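Local coordinates for protein putative sugar isomerase (Parabacteroides distasonis, PDB 3LMZ) that probably isomerises sugars, having a xylose isomerase-like TIM-barrel fold, although its substrate and activity are not established, at residues Phe127-Leu133 with Arg157-Asp163. Sequence-based numbering, arbitrary orientation.
Sequences FHYAIHL and RIGMCLD
Asp163 meets the imidazole of His132 at the ring's edge: His132 NE2 donates a hydrogen bond of 2.6 Å to Asp163 OD2, which lies close to the ring plane and receives it through its anti lone pair. Ring and carboxylate are nearly coplanar, 21° apart, while Cys161 SG approaches obliquely, 3.9 Å from His132 CD2. The pair illustrates the beta-alpha-beta unit from which a TIM barrel is built: parallel strands 128-132 and 158-163, joined through helix 144-151. At the other end of the strands, Arg157 CG sits over the centre of one face of the His128 ring in a CH-pi contact, and Phe186 makes an edge-to-face contact with that ring. Four backbone hydrogen bonds tie the strands, from Tyr129 N to Arg157 O through to Cys161 N to Ile131 O, the last at 2.8 Å. Ala130 CB packs on Cys161 CB on the face that carries His132, whereas Ile131 CD1 meets Ile158 CG2 on the opposite face, which helices 115-125 and 144-151 cover. His132 holds its ring anti to the backbone N (chi1 -169°), which carries NE2 across to Asp163 and leaves ND1 to bind a citrate, probably from the crystallisation liquor but consistent with a ligand pocket. A leucine in place of His132 would probably leave Asp163 OD2 without its imidazole donor and the citrate without its ND1 partner. The carboxylate has further anchors: OD2 forms a salt bridge with Lys191, and OD1 caps the following helix at His166 N. Beside it, Leu133 CD1 rests 3.9 Å from Asp163 CB.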
loop_
_atom_site.group_PDB
_atom_site.type_symbol
_atom_site.label_atom_id
_atom_site.label_comp_id
_atom_site.label_asym_id
_atom_site.label_seq_id
_atom_site.Cartn_x
_atom_site.Cartn_y
_atom_site.Cartn_z
ATOM N N PHE A 127 -32.745 -13.385 -2.005
ATOM C CA PHE A 127 -31.323 -13.068 -2.079
ATOM C C PHE A 127 -31.076 -12.091 -3.256
ATOM O O PHE A 127 -31.865 -12.047 -4.211
ATOM C CB PHE A 127 -30.459 -14.337 -2.370
ATOM C CG PHE A 127 -30.459 -15.370 -1.280
ATOM C CD1 PHE A 127 -30.840 -15.101 0.003
ATOM C CD2 PHE A 127 -29.975 -16.650 -1.581
ATOM C CE1 PHE A 127 -30.795 -16.085 0.998
ATOM C CE2 PHE A 127 -29.912 -17.618 -0.604
ATOM C CZ PHE A 127 -30.305 -17.341 0.667
ATOM N N HIS A 128 -30.019 -11.295 -3.139
ATOM C CA HIS A 128 -29.486 -10.552 -4.264
ATOM C C HIS A 128 -28.491 -11.454 -4.999
ATOM O O HIS A 128 -27.839 -12.328 -4.426
ATOM C CB HIS A 128 -28.850 -9.256 -3.805
ATOM C CG HIS A 128 -29.835 -8.168 -3.470
ATOM N ND1 HIS A 128 -30.576 -8.184 -2.304
ATOM C CD2 HIS A 128 -30.195 -7.049 -4.139
ATOM C CE1 HIS A 128 -31.344 -7.104 -2.271
ATOM N NE2 HIS A 128 -31.113 -6.389 -3.363
ATOM N N TYR A 129 -28.383 -11.224 -6.303
ATOM C CA TYR A 129 -27.580 -11.993 -7.209
ATOM C C TYR A 129 -26.818 -11.027 -8.121
ATOM O O TYR A 129 -27.428 -10.241 -8.846
ATOM C CB TYR A 129 -28.467 -12.905 -8.060
ATOM C CG TYR A 129 -27.735 -13.929 -8.877
ATOM C CD1 TYR A 129 -27.130 -13.565 -10.076
ATOM C CD2 TYR A 129 -27.671 -15.269 -8.522
ATOM C CE1 TYR A 129 -26.464 -14.496 -10.856
ATOM C CE2 TYR A 129 -27.017 -16.196 -9.285
ATOM C CZ TYR A 129 -26.456 -15.822 -10.472
ATOM O OH TYR A 129 -25.805 -16.760 -11.236
ATOM N N ALA A 130 -25.488 -11.060 -8.044
ATOM C CA ALA A 130 -24.614 -10.115 -8.723
ATOM C C ALA A 130 -23.826 -10.867 -9.797
ATOM O O ALA A 130 -23.009 -11.697 -9.462
ATOM C CB ALA A 130 -23.642 -9.456 -7.730
ATOM N N ILE A 131 -24.093 -10.565 -11.060
ATOM C CA ILE A 131 -23.437 -11.221 -12.208
ATOM C C ILE A 131 -22.036 -10.585 -12.412
ATOM O O ILE A 131 -21.904 -9.351 -12.573
ATOM C CB ILE A 131 -24.257 -11.079 -13.507
ATOM C CG1 ILE A 131 -25.608 -11.780 -13.368
ATOM C CG2 ILE A 131 -23.439 -11.633 -14.691
ATOM C CD1 ILE A 131 -26.636 -11.406 -14.363
ATOM N N HIS A 132 -20.994 -11.432 -12.415
ATOM C CA HIS A 132 -19.610 -10.927 -12.605
ATOM C C HIS A 132 -19.299 -10.712 -14.084
ATOM O O HIS A 132 -19.069 -11.670 -14.803
ATOM C CB HIS A 132 -18.551 -11.849 -11.960
ATOM C CG HIS A 132 -17.198 -11.221 -11.924
ATOM N ND1 HIS A 132 -16.019 -11.928 -11.930
ATOM C CD2 HIS A 132 -16.837 -9.912 -11.904
ATOM C CE1 HIS A 132 -14.996 -11.089 -11.918
ATOM N NE2 HIS A 132 -15.455 -9.851 -11.906
ATOM N N LEU A 133 -19.181 -9.443 -14.460
ATOM C CA LEU A 133 -18.813 -9.081 -15.841
ATOM C C LEU A 133 -17.333 -9.346 -16.033
ATOM O O LEU A 133 -16.559 -9.280 -15.105
ATOM C CB LEU A 133 -19.231 -7.654 -16.152
ATOM C CG LEU A 133 -18.470 -6.536 -15.430
ATOM C CD1 LEU A 133 -17.202 -6.095 -16.223
ATOM C CD2 LEU A 133 -19.325 -5.274 -15.078
ATOM N N ARG A 157 -33.686 -7.701 -7.630
ATOM C CA ARG A 157 -32.594 -8.310 -6.901
ATOM C C ARG A 157 -31.470 -8.946 -7.748
ATOM O O ARG A 157 -30.502 -9.438 -7.204
ATOM C CB ARG A 157 -33.166 -9.303 -5.893
ATOM C CG ARG A 157 -33.940 -8.667 -4.746
ATOM C CD ARG A 157 -34.783 -9.666 -4.006
ATOM N NE ARG A 157 -35.888 -10.149 -4.841
ATOM C CZ ARG A 157 -36.942 -10.814 -4.400
ATOM N NH1 ARG A 157 -37.103 -11.096 -3.103
ATOM N NH2 ARG A 157 -37.916 -11.169 -5.250
ATOM N N ILE A 158 -31.628 -8.916 -9.076
ATOM C CA ILE A 158 -30.633 -9.377 -10.001
ATOM C C ILE A 158 -29.892 -8.178 -10.587
ATOM O O ILE A 158 -30.468 -7.247 -11.101
ATOM C CB ILE A 158 -31.212 -10.194 -11.137
ATOM C CG1 ILE A 158 -32.066 -11.357 -10.625
ATOM C CG2 ILE A 158 -30.062 -10.694 -11.982
ATOM C CD1 ILE A 158 -32.843 -12.137 -11.726
ATOM N N GLY A 159 -28.572 -8.185 -10.435
ATOM C CA GLY A 159 -27.733 -7.121 -10.984
ATOM C C GLY A 159 -26.340 -7.615 -11.333
ATOM O O GLY A 159 -26.153 -8.745 -11.748
HETATM N N MSE A 160 -25.388 -6.747 -11.051
HETATM C CA MSE A 160 -23.984 -6.940 -11.419
HETATM C C MSE A 160 -23.043 -6.821 -10.238
HETATM O O MSE A 160 -23.308 -6.133 -9.246
HETATM C CB MSE A 160 -23.529 -5.941 -12.517
HETATM C CG MSE A 160 -23.385 -4.485 -12.059
HETATM SE SE MSE A 160 -23.009 -3.356 -13.559
HETATM C CE MSE A 160 -24.766 -3.368 -14.312
ATOM N N CYS A 161 -21.924 -7.565 -10.387
ATOM C CA CYS A 161 -20.655 -7.351 -9.681
ATOM C C CYS A 161 -19.869 -6.493 -10.668
ATOM O O CYS A 161 -19.384 -6.962 -11.726
ATOM C CB CYS A 161 -19.948 -8.692 -9.360
ATOM S SG CYS A 161 -18.326 -8.307 -8.729
ATOM N N LEU A 162 -19.856 -5.197 -10.349
ATOM C CA LEU A 162 -19.211 -4.220 -11.230
ATOM C C LEU A 162 -17.721 -4.426 -11.071
ATOM O O LEU A 162 -17.123 -4.055 -10.065
ATOM C CB LEU A 162 -19.574 -2.768 -10.920
ATOM C CG LEU A 162 -18.791 -1.709 -11.679
ATOM C CD1 LEU A 162 -18.981 -1.830 -13.155
ATOM C CD2 LEU A 162 -19.182 -0.360 -11.140
ATOM N N ASP A 163 -17.092 -4.951 -12.113
ATOM C CA ASP A 163 -15.633 -5.169 -12.119
ATOM C C ASP A 163 -15.053 -3.975 -12.881
ATOM O O ASP A 163 -15.143 -3.857 -14.102
ATOM C CB ASP A 163 -15.306 -6.508 -12.784
ATOM C CG ASP A 163 -13.819 -6.874 -12.691
ATOM O OD1 ASP A 163 -12.997 -5.972 -13.022
ATOM O OD2 ASP A 163 -13.564 -8.042 -12.233
#